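Local coordinates for protein oxidized polyvinyl alcohol hydrolase (Pseudomonas sp. VM15C, PDB 3WWC) that hydrolyses beta-diketones, including those of oxidized polyvinyl alcohol in the second step of polyvinyl alcohol breakdown, at residues P100-A105 against E114-P119. The protein carries 1 engineered substitution. Sequence-based numbering, arbitrary orientation.
Sequences PVRACA and ERCNGP
Cys116 SG lies over the centre of one face of the Arg102 guanidinium, 3.9 Å above its plane, and Cys116 CB covers the same group nearer one corner, 3.6 Å from Arg102 NH1. The polar partners of the guanidinium lie elsewhere: Arg102 NH2 donates to the carbonyl of Arg112, and Arg102 NH1 gives a weak bond to that of Ser71, a residue lining the butanoic acid pocket. A bend at chi3 (-67°) turns the flat end of the otherwise extended arginine face-on to the sulfur. The contact itself is covalent, Cys104 SG to Cys116 SG at 2.1 Å with chi3 of 104°, and it ties together two parts of one long connection; the eight residues between the segments are neither helix nor strand. This connection follows strand 96-100 of the central mixed sheet in an alpha/beta-hydrolase fold and precedes helix 148-160. Cys104 places its sulfur between backbone N and carbonyl carbon (chi1 58°), directing it at Cys116, while Cys104 CB comes within 3.3 Å of Arg115 O. Ala105 borders the bridge, its CB 4.2 Å from Cys116 SG. A leucine in place of Arg102 has no N-H groups to offer, so the Arg112 carbonyl would probably be left short of a partner and the disulfide without the flat group packed against it. No direct hydrogen bond joins the two segments; instead one water donates to Cys104 O and to Glu114 O, each at 2.8 Å. Within residues 100-105, a bond from Ala105 N to Arg102 O (3.0 Å) closes the 3-10 turn that presents Cys104 to its partner.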
loop_
_atom_site.group_PDB
_atom_site.type_symbol
_atom_site.label_atom_id
_atom_site.label_comp_id
_atom_site.label_asym_id
_atom_site.label_seq_id
_atom_site.Cartn_x
_atom_site.Cartn_y
_atom_site.Cartn_z
ATOM N N PRO A 100 -6.124 7.513 -5.992
ATOM C CA PRO A 100 -5.209 8.569 -6.439
ATOM C C PRO A 100 -4.482 8.230 -7.716
ATOM O O PRO A 100 -4.160 7.078 -7.966
ATOM C CB PRO A 100 -4.202 8.679 -5.281
ATOM C CG PRO A 100 -4.143 7.197 -4.744
ATOM C CD PRO A 100 -5.597 6.753 -4.815
ATOM N N VAL A 101 -4.229 9.261 -8.525
ATOM C CA VAL A 101 -3.429 9.116 -9.759
ATOM C C VAL A 101 -1.983 9.402 -9.366
ATOM O O VAL A 101 -1.711 10.302 -8.542
ATOM C CB VAL A 101 -3.933 10.106 -10.814
ATOM C CG1 VAL A 101 -3.056 10.081 -12.101
ATOM C CG2 VAL A 101 -5.383 9.731 -11.163
ATOM N N ARG A 102 -1.043 8.671 -9.945
ATOM C CA ARG A 102 0.380 8.848 -9.655
ATOM C C ARG A 102 0.868 10.223 -10.145
ATOM O O ARG A 102 0.440 10.702 -11.218
ATOM C CB ARG A 102 1.195 7.734 -10.344
ATOM C CG ARG A 102 0.892 6.349 -9.778
ATOM C CD ARG A 102 1.499 5.202 -10.616
ATOM N NE ARG A 102 0.812 5.188 -11.891
ATOM C CZ ARG A 102 1.200 4.516 -12.959
ATOM N NH1 ARG A 102 2.276 3.727 -12.912
ATOM N NH2 ARG A 102 0.552 4.744 -14.120
ATOM N N ALA A 103 1.738 10.867 -9.373
ATOM C CA ALA A 103 2.245 12.180 -9.758
ATOM C C ALA A 103 2.903 12.133 -11.148
ATOM O O ALA A 103 2.675 13.031 -11.994
ATOM C CB ALA A 103 3.267 12.632 -8.691
ATOM N N CYS A 104 3.681 11.082 -11.394
ATOM C CA CYS A 104 4.369 10.930 -12.666
ATOM C C CYS A 104 3.409 10.857 -13.865
ATOM O O CYS A 104 3.846 11.073 -14.988
ATOM C CB CYS A 104 5.262 9.633 -12.637
ATOM S SG CYS A 104 4.273 8.099 -12.289
ATOM N N ALA A 105 2.145 10.487 -13.636
ATOM C CA ALA A 105 1.182 10.372 -14.753
ATOM C C ALA A 105 0.604 11.721 -15.185
ATOM O O ALA A 105 -0.226 11.780 -16.106
ATOM C CB ALA A 105 0.039 9.436 -14.361
ATOM N N GLU A 114 4.401 4.820 -18.994
ATOM C CA GLU A 114 5.098 5.945 -19.605
ATOM C C GLU A 114 5.473 7.010 -18.577
ATOM O O GLU A 114 4.608 7.590 -17.940
ATOM C CB GLU A 114 4.211 6.574 -20.705
ATOM C CG GLU A 114 3.684 5.557 -21.756
ATOM C CD GLU A 114 2.255 5.032 -21.495
ATOM O OE1 GLU A 114 1.871 4.816 -20.317
ATOM O OE2 GLU A 114 1.499 4.875 -22.495
ATOM N N ARG A 115 6.787 7.249 -18.449
ATOM C CA ARG A 115 7.351 8.215 -17.517
ATOM C C ARG A 115 7.042 7.914 -16.089
ATOM O O ARG A 115 7.148 8.826 -15.259
ATOM C CB ARG A 115 6.908 9.654 -17.861
ATOM C CG ARG A 115 7.352 10.008 -19.287
ATOM C CD ARG A 115 6.819 11.322 -19.914
ATOM N NE ARG A 115 5.411 11.303 -20.372
ATOM C CZ ARG A 115 4.913 10.641 -21.435
ATOM N NH1 ARG A 115 3.604 10.732 -21.716
ATOM N NH2 ARG A 115 5.697 9.901 -22.220
ATOM N N CYS A 116 6.596 6.696 -15.805
ATOM C CA CYS A 116 6.312 6.266 -14.448
ATOM C C CYS A 116 7.123 5.056 -14.040
ATOM O O CYS A 116 7.572 4.964 -12.903
ATOM C CB CYS A 116 4.823 5.895 -14.297
ATOM S SG CYS A 116 3.676 7.307 -14.134
ATOM N N ASN A 117 7.298 4.104 -14.957
ATOM C CA ASN A 117 7.970 2.856 -14.628
ATOM C C ASN A 117 9.482 2.987 -14.726
ATOM O O ASN A 117 10.083 2.699 -15.782
ATOM C CB ASN A 117 7.446 1.777 -15.586
ATOM C CG ASN A 117 8.126 0.448 -15.387
ATOM O OD1 ASN A 117 8.577 0.143 -14.294
ATOM N ND2 ASN A 117 8.209 -0.358 -16.466
ATOM N N GLY A 118 10.114 3.421 -13.639
ATOM C CA GLY A 118 11.547 3.578 -13.640
ATOM C C GLY A 118 11.969 4.205 -12.324
ATOM O O GLY A 118 11.133 4.511 -11.470
ATOM N N PRO A 119 13.263 4.423 -12.142
ATOM C CA PRO A 119 13.837 5.008 -10.933
ATOM C C PRO A 119 13.270 6.391 -10.602
ATOM O O PRO A 119 12.882 7.184 -11.483
ATOM C CB PRO A 119 15.331 5.056 -11.252
ATOM C CG PRO A 119 15.500 4.039 -12.330
ATOM C CD PRO A 119 14.291 4.175 -13.173
HETATM O O HOH W 1 3.334 10.014 -17.489
#